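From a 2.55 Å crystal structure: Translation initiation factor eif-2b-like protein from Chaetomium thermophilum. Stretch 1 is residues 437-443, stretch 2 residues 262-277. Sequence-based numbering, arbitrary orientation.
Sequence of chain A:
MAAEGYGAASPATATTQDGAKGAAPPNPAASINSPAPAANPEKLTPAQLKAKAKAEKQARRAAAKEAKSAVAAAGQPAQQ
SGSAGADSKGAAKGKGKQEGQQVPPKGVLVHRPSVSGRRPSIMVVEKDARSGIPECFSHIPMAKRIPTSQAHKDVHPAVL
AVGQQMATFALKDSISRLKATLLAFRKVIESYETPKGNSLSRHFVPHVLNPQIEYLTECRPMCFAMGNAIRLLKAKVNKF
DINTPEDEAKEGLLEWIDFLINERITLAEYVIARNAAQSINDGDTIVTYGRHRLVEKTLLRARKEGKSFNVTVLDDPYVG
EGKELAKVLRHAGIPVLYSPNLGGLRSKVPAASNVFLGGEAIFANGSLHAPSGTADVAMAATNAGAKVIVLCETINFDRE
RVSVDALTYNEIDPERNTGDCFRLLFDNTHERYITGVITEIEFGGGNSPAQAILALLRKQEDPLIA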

ATOM      1  N   VAL A 437       4.199 -11.663  -8.400  1.00 36.29           N
ATOM      2  CA  VAL A 437       4.100 -10.389  -7.708  1.00 34.97           C
ATOM      3  C   VAL A 437       5.311  -9.502  -8.025  1.00 34.72           C
ATOM      4  O   VAL A 437       6.452  -9.935  -7.898  1.00 36.54           O
ATOM      5  CB  VAL A 437       4.046 -10.583  -6.183  1.00 35.67           C
ATOM      6  CG1 VAL A 437       3.843  -9.220  -5.474  1.00 32.43           C
ATOM      7  CG2 VAL A 437       2.928 -11.520  -5.824  1.00 36.47           C
ATOM      8  N   ILE A 438       5.072  -8.260  -8.410  1.00 32.08           N
ATOM      9  CA  ILE A 438       6.178  -7.337  -8.612  1.00 31.46           C
ATOM     10  C   ILE A 438       6.270  -6.358  -7.423  1.00 32.07           C
ATOM     11  O   ILE A 438       5.318  -5.637  -7.133  1.00 34.45           O
ATOM     12  CB  ILE A 438       6.018  -6.539  -9.909  1.00 33.55           C
ATOM     13  CG1 ILE A 438       6.022  -7.461 -11.120  1.00 32.54           C
ATOM     14  CG2 ILE A 438       7.129  -5.493 -10.047  1.00 35.26           C
ATOM     15  CD1 ILE A 438       5.814  -6.702 -12.433  1.00 33.01           C
ATOM     16  N   THR A 439       7.440  -6.303  -6.780  1.00 31.18           N
ATOM     17  CA  THR A 439       7.688  -5.418  -5.648  1.00 31.77           C
ATOM     18  C   THR A 439       8.789  -4.445  -6.043  1.00 34.28           C
ATOM     19  O   THR A 439       9.226  -4.440  -7.190  1.00 36.17           O
ATOM     20  CB  THR A 439       8.114  -6.160  -4.351  1.00 36.06           C
ATOM     21  OG1 THR A 439       9.468  -6.622  -4.470  1.00 38.13           O
ATOM     22  CG2 THR A 439       7.179  -7.329  -4.023  1.00 34.39           C
ATOM     23  N   GLU A 440       9.156  -3.550  -5.129  1.00 32.94           N
ATOM     24  CA  GLU A 440      10.239  -2.614  -5.374  1.00 33.06           C
ATOM     25  C   GLU A 440      11.633  -3.305  -5.354  1.00 43.53           C
ATOM     26  O   GLU A 440      12.645  -2.672  -5.682  1.00 44.61           O
ATOM     27  CB  GLU A 440      10.185  -1.458  -4.362  1.00 33.83           C
ATOM     28  CG  GLU A 440      10.675  -1.778  -2.949  1.00 34.26           C
ATOM     29  CD  GLU A 440       9.588  -2.227  -2.003  1.00 36.30           C
ATOM     30  OE1 GLU A 440       8.569  -2.768  -2.466  1.00 35.79           O
ATOM     31  OE2 GLU A 440       9.747  -2.023  -0.779  1.00 39.70           O
ATOM     32  N   ILE A 441      11.699  -4.573  -4.929  1.00 42.45           N
ATOM     33  CA  ILE A 441      12.974  -5.282  -4.883  1.00 43.74           C
ATOM     34  C   ILE A 441      13.486  -5.589  -6.292  1.00 43.44           C
ATOM     35  O   ILE A 441      12.794  -6.200  -7.070  1.00 40.61           O
ATOM     36  CB  ILE A 441      12.904  -6.582  -4.094  1.00 44.01           C
ATOM     37  CG1 ILE A 441      12.377  -6.328  -2.684  1.00 44.47           C
ATOM     38  CG2 ILE A 441      14.288  -7.246  -4.062  1.00 45.08           C
ATOM     39  CD1 ILE A 441      13.116  -5.249  -1.952  1.00 46.04           C
ATOM     40  N   GLU A 442      14.661  -5.075  -6.639  1.00 48.62           N
ATOM     41  CA  GLU A 442      15.253  -5.323  -7.950  1.00 50.91           C
ATOM     42  C   GLU A 442      16.355  -6.371  -7.984  1.00 57.28           C
ATOM     43  O   GLU A 442      16.529  -7.056  -8.988  1.00 59.89           O
ATOM     44  CB  GLU A 442      15.786  -4.008  -8.535  1.00 49.61           C
ATOM     45  CG  GLU A 442      14.668  -3.063  -8.964  1.00 46.27           C
ATOM     46  CD  GLU A 442      15.168  -1.739  -9.501  1.00 45.99           C
ATOM     47  OE1 GLU A 442      15.046  -1.536 -10.738  1.00 43.53           O
ATOM     48  OE2 GLU A 442      15.702  -0.929  -8.717  1.00 46.85           O
ATOM     49  N   PHE A 443      17.129  -6.483  -6.917  1.00 60.73           N
ATOM     50  CA  PHE A 443      18.191  -7.483  -6.902  1.00 68.77           C
ATOM     51  C   PHE A 443      18.126  -8.375  -5.665  1.00 75.44           C
ATOM     52  O   PHE A 443      17.925  -9.585  -5.778  1.00 80.80           O
ATOM     53  CB  PHE A 443      19.564  -6.811  -6.992  1.00 71.96           C
ATOM     54  CG  PHE A 443      19.632  -5.704  -8.007  1.00 70.55           C
ATOM     55  CD1 PHE A 443      19.573  -5.987  -9.367  1.00 70.18           C
ATOM     56  CD2 PHE A 443      19.750  -4.383  -7.605  1.00 69.51           C
ATOM     57  CE1 PHE A 443      19.631  -4.982 -10.298  1.00 70.26           C
ATOM     58  CE2 PHE A 443      19.800  -3.368  -8.539  1.00 69.78           C
ATOM     59  CZ  PHE A 443      19.744  -3.672  -9.886  1.00 70.38           C
TER
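Stretch 2 (262-277) NERITLAEYVIARNAA

Residues 262-277 belong to a helix that begins earlier in the chain and lies along the end of the strand at 437-438 and the loop that follows it. A wider pi-type turn at 262-266 is marked by the backbone hydrogen bond from Leu267 N to Asn262 O (2.7 Å); Glu269 N bonds Ile265 O (3.0 Å), and from Val271 N to Leu267 O (2.9 Å) onward the i to i-4 bonds are unbroken through Ala277 N to Ala273 O (2.9 Å). The two backbones come closest where Glu440 faces Ala268, with their CA atoms 4.9 Å apart, and the contact buries 475 Å² summed over both sides. Glu440, Ile438 and, on the helix, Ile272 cover the most surface.

Glu440 sits in the middle of the contact. Its CB lies 3.6 Å from Ala268 CA and 3.7 Å from Ala268 CB, so the loop comes close to the helix backbone at a residue whose side chain is a single methyl. With chi1 at 76° (p), the side chain then runs along the helix toward its N-terminal part, where Glu440 OE2 forms a long salt bridge with Arg264 NE at 3.7 Å, near the plane of the guanidinium and at its edge. Arg264 starts out pointing away from the loop, but its m rotamers at chi1, chi2 and chi3 fold its end back. A water reinforces this pairing: it donates to Glu440 OE2 at 2.5 Å and to Arg264 O at 2.9 Å, and accepts a weak bond from Arg264 NE at 3.5 Å.

Ile272 packs mainly against the backbone of the loop. Its CG1 is 3.5 Å from Thr439 C and equally 3.5 Å from Glu440 N, while its CG2 approaches Ile438 O at 4.1 Å and also lies 4.5 Å from Ile438 CG2. Ile438 points toward the helix and, in its extended mt rotamer, reaches one turn farther along: Ile438 CD1 rests 3.7 Å from Ala276 CA and 3.9 Å from Ala276 CB. From Ile438 to Glu440 the chain thus runs broadly against the helix direction, its contacts moving from Ala276 to Ala268; beyond Glu440 it turns, and Glu442 returns to the level of Val271 and Asn275.

Val271 CG1 lies 3.6 Å from Glu440 O and 3.7 Å from Glu442 CD. Asn275 ND2 donates a nearly linear hydrogen bond to Glu442 OE1 (3.3 Å) and another to a second water at 2.9 Å, which in turn donates to Thr439 O at 2.7 Å and Ile441 O at 3.1 Å, tying the helix side chain to the loop backbone.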

ATOM      1  N   ASN A 262      11.199   7.097   1.968  1.00 54.50           N
ATOM      2  CA  ASN A 262      11.737   7.116   0.632  1.00 60.72           C
ATOM      3  C   ASN A 262      11.882   5.733   0.009  1.00 59.57           C
ATOM      4  O   ASN A 262      11.492   5.506  -1.126  1.00 60.15           O
ATOM      5  CB  ASN A 262      13.082   7.809   0.589  1.00 66.27           C
ATOM      6  CG  ASN A 262      13.665   7.741  -0.766  1.00 73.61           C
ATOM      7  OD1 ASN A 262      13.027   8.160  -1.727  1.00 77.69           O
ATOM      8  ND2 ASN A 262      14.854   7.178  -0.883  1.00 74.72           N
ATOM      9  N   GLU A 263      12.470   4.815   0.747  1.00 59.07           N
ATOM     10  CA  GLU A 263      12.736   3.500   0.198  1.00 59.51           C
ATOM     11  C   GLU A 263      11.499   2.576   0.124  1.00 51.48           C
ATOM     12  O   GLU A 263      11.325   1.857  -0.861  1.00 51.32           O
ATOM     13  CB  GLU A 263      13.861   2.857   0.995  1.00 66.41           C
ATOM     14  CG  GLU A 263      13.842   1.370   1.071  1.00 72.99           C
ATOM     15  CD  GLU A 263      14.900   0.837   2.017  1.00 82.72           C
ATOM     16  OE1 GLU A 263      14.546   0.420   3.142  1.00 82.35           O
ATOM     17  OE2 GLU A 263      16.091   0.853   1.633  1.00 92.49           O
ATOM     18  N   ARG A 264      10.624   2.611   1.122  1.00 43.47           N
ATOM     19  CA  ARG A 264       9.486   1.713   1.109  1.00 42.05           C
ATOM     20  C   ARG A 264       8.210   2.330   0.507  1.00 42.79           C
ATOM     21  O   ARG A 264       7.252   1.629   0.258  1.00 42.38           O
ATOM     22  CB  ARG A 264       9.168   1.212   2.524  1.00 37.89           C
ATOM     23  CG  ARG A 264      10.340   0.814   3.396  1.00 38.61           C
ATOM     24  CD  ARG A 264      11.230  -0.277   2.816  1.00 42.26           C
ATOM     25  NE  ARG A 264      10.560  -1.561   2.820  1.00 44.15           N
ATOM     26  CZ  ARG A 264      10.663  -2.505   3.752  1.00 45.51           C
ATOM     27  NH1 ARG A 264       9.960  -3.614   3.586  1.00 46.72           N
ATOM     28  NH2 ARG A 264      11.454  -2.376   4.818  1.00 44.60           N
ATOM     29  N   ILE A 265       8.183   3.636   0.296  1.00 40.01           N
ATOM     30  CA  ILE A 265       7.004   4.290  -0.275  1.00 39.59           C
ATOM     31  C   ILE A 265       7.301   5.050  -1.557  1.00 40.97           C
ATOM     32  O   ILE A 265       6.889   4.628  -2.642  1.00 41.76           O
ATOM     33  CB  ILE A 265       6.362   5.264   0.713  1.00 41.29           C
ATOM     34  CG1 ILE A 265       5.950   4.510   1.978  1.00 40.58           C
ATOM     35  CG2 ILE A 265       5.169   5.993   0.056  1.00 40.12           C
ATOM     36  CD1 ILE A 265       5.327   5.379   3.041  1.00 43.39           C
ATOM     37  N   THR A 266       8.054   6.134  -1.440  1.00 42.80           N
ATOM     38  CA  THR A 266       8.281   7.032  -2.571  1.00 44.13           C
ATOM     39  C   THR A 266       9.039   6.392  -3.736  1.00 44.17           C
ATOM     40  O   THR A 266       8.540   6.337  -4.841  1.00 44.76           O
ATOM     41  CB  THR A 266       9.020   8.277  -2.081  1.00 45.10           C
ATOM     42  OG1 THR A 266       8.413   8.687  -0.856  1.00 45.27           O
ATOM     43  CG2 THR A 266       8.913   9.402  -3.082  1.00 46.00           C
ATOM     44  N   LEU A 267      10.224   5.869  -3.476  1.00 45.76           N
ATOM     45  CA  LEU A 267      10.989   5.191  -4.506  1.00 44.52           C
ATOM     46  C   LEU A 267      10.290   3.897  -4.934  1.00 42.22           C
ATOM     47  O   LEU A 267      10.313   3.530  -6.123  1.00 40.77           O
ATOM     48  CB  LEU A 267      12.398   4.898  -3.993  1.00 46.68           C
ATOM     49  CG  LEU A 267      13.380   4.297  -4.980  1.00 48.03           C
ATOM     50  CD1 LEU A 267      13.588   5.260  -6.112  1.00 51.30           C
ATOM     51  CD2 LEU A 267      14.671   4.003  -4.267  1.00 50.35           C
ATOM     52  N   ALA A 268       9.654   3.226  -3.963  1.00 40.01           N
ATOM     53  CA  ALA A 268       8.989   1.945  -4.227  1.00 38.31           C
ATOM     54  C   ALA A 268       7.931   2.085  -5.317  1.00 38.91           C
ATOM     55  O   ALA A 268       7.858   1.239  -6.218  1.00 38.79           O
ATOM     56  CB  ALA A 268       8.359   1.378  -2.947  1.00 37.92           C
ATOM     57  N   GLU A 269       7.146   3.162  -5.258  1.00 39.56           N
ATOM     58  CA  GLU A 269       6.108   3.408  -6.270  1.00 40.24           C
ATOM     59  C   GLU A 269       6.708   3.571  -7.669  1.00 38.20           C
ATOM     60  O   GLU A 269       6.240   2.973  -8.637  1.00 36.81           O
ATOM     61  CB  GLU A 269       5.290   4.652  -5.909  1.00 43.78           C
ATOM     62  CG  GLU A 269       4.348   5.134  -6.994  1.00 46.15           C
ATOM     63  CD  GLU A 269       3.558   6.350  -6.561  1.00 52.33           C
ATOM     64  OE1 GLU A 269       2.804   6.233  -5.586  1.00 52.47           O
ATOM     65  OE2 GLU A 269       3.716   7.434  -7.160  1.00 58.50           O
ATOM     66  N   TYR A 270       7.777   4.356  -7.759  1.00 37.63           N
ATOM     67  CA  TYR A 270       8.410   4.597  -9.043  1.00 36.23           C
ATOM     68  C   TYR A 270       8.963   3.301  -9.627  1.00 36.35           C
ATOM     69  O   TYR A 270       8.732   3.001 -10.784  1.00 37.17           O
ATOM     70  CB  TYR A 270       9.545   5.624  -8.909  1.00 35.54           C
ATOM     71  CG  TYR A 270      10.278   5.825 -10.197  1.00 34.63           C
ATOM     72  CD1 TYR A 270       9.870   6.804 -11.102  1.00 35.49           C
ATOM     73  CD2 TYR A 270      11.347   5.002 -10.543  1.00 33.70           C
ATOM     74  CE1 TYR A 270      10.526   6.976 -12.307  1.00 36.85           C
ATOM     75  CE2 TYR A 270      11.993   5.149 -11.739  1.00 35.71           C
ATOM     76  CZ  TYR A 270      11.587   6.142 -12.620  1.00 38.10           C
ATOM     77  OH  TYR A 270      12.257   6.291 -13.807  1.00 40.29           O
ATOM     78  N   VAL A 271       9.692   2.544  -8.812  1.00 36.71           N
ATOM     79  CA  VAL A 271      10.342   1.332  -9.273  1.00 37.63           C
ATOM     80  C   VAL A 271       9.328   0.288  -9.707  1.00 39.34           C
ATOM     81  O   VAL A 271       9.471  -0.288 -10.789  1.00 43.20           O
ATOM     82  CB  VAL A 271      11.287   0.735  -8.177  1.00 31.37           C
ATOM     83  CG1 VAL A 271      11.745  -0.687  -8.546  1.00 30.22           C
ATOM     84  CG2 VAL A 271      12.479   1.651  -7.933  1.00 30.56           C
ATOM     85  N   ILE A 272       8.280   0.078  -8.909  1.00 36.93           N
ATOM     86  CA  ILE A 272       7.245  -0.905  -9.255  1.00 34.36           C
ATOM     87  C   ILE A 272       6.544  -0.518 -10.565  1.00 34.68           C
ATOM     88  O   ILE A 272       6.363  -1.351 -11.455  1.00 34.54           O
ATOM     89  CB  ILE A 272       6.183  -1.050  -8.125  1.00 32.90           C
ATOM     90  CG1 ILE A 272       6.788  -1.749  -6.903  1.00 33.14           C
ATOM     91  CG2 ILE A 272       4.983  -1.853  -8.610  1.00 29.22           C
ATOM     92  CD1 ILE A 272       5.902  -1.696  -5.643  1.00 31.06           C
ATOM     93  N   ALA A 273       6.169   0.748 -10.695  1.00 35.67           N
ATOM     94  CA  ALA A 273       5.466   1.197 -11.903  1.00 36.51           C
ATOM     95  C   ALA A 273       6.377   1.047 -13.115  1.00 40.57           C
ATOM     96  O   ALA A 273       5.949   0.578 -14.167  1.00 45.92           O
ATOM     97  CB  ALA A 273       4.991   2.633 -11.756  1.00 34.30           C
ATOM     98  N   ARG A 274       7.642   1.414 -12.956  1.00 38.22           N
ATOM     99  CA  ARG A 274       8.584   1.314 -14.059  1.00 38.75           C
ATOM    100  C   ARG A 274       8.846  -0.143 -14.423  1.00 37.52           C
ATOM    101  O   ARG A 274       8.822  -0.522 -15.582  1.00 36.70           O
ATOM    102  CB  ARG A 274       9.898   2.013 -13.727  1.00 37.50           C
ATOM    103  CG  ARG A 274      10.948   1.755 -14.762  1.00 40.22           C
ATOM    104  CD  ARG A 274      12.010   2.831 -14.763  1.00 43.66           C
ATOM    105  NE  ARG A 274      12.970   2.605 -15.833  1.00 46.97           N
ATOM    106  CZ  ARG A 274      13.992   3.406 -16.122  1.00 49.70           C
ATOM    107  NH1 ARG A 274      14.203   4.511 -15.423  1.00 51.05           N
ATOM    108  NH2 ARG A 274      14.807   3.100 -17.114  1.00 51.47           N
ATOM    109  N   ASN A 275       9.105  -0.965 -13.426  1.00 38.74           N
ATOM    110  CA  ASN A 275       9.415  -2.352 -13.712  1.00 39.35           C
ATOM    111  C   ASN A 275       8.178  -3.118 -14.207  1.00 40.06           C
ATOM    112  O   ASN A 275       8.295  -3.969 -15.081  1.00 43.02           O
ATOM    113  CB  ASN A 275      10.062  -2.994 -12.478  1.00 37.94           C
ATOM    114  CG  ASN A 275      11.475  -2.479 -12.248  1.00 38.92           C
ATOM    115  OD1 ASN A 275      11.957  -1.633 -13.003  1.00 40.74           O
ATOM    116  ND2 ASN A 275      12.130  -2.954 -11.192  1.00 38.58           N
ATOM    117  N   ALA A 276       6.994  -2.789 -13.696  1.00 39.08           N
ATOM    118  CA  ALA A 276       5.765  -3.425 -14.196  1.00 40.98           C
ATOM    119  C   ALA A 276       5.436  -3.001 -15.641  1.00 43.62           C
ATOM    120  O   ALA A 276       4.953  -3.814 -16.437  1.00 45.72           O
ATOM    121  CB  ALA A 276       4.587  -3.116 -13.274  1.00 41.91           C
ATOM    122  N   ALA A 277       5.715  -1.739 -15.969  1.00 43.99           N
ATOM    123  CA  ALA A 277       5.509  -1.201 -17.310  1.00 46.19           C
ATOM    124  C   ALA A 277       6.374  -1.908 -18.363  1.00 49.23           C
ATOM    125  O   ALA A 277       6.068  -1.890 -19.567  1.00 50.15           O
ATOM    126  CB  ALA A 277       5.792   0.305 -17.317  1.00 47.91           C
TER
HETATM  127  O   HOH W   1       7.876  -1.175   0.622  1.00 38.97           O
HETATM  128  O   HOH W   2      11.048  -4.779  -9.211  1.00 42.58           O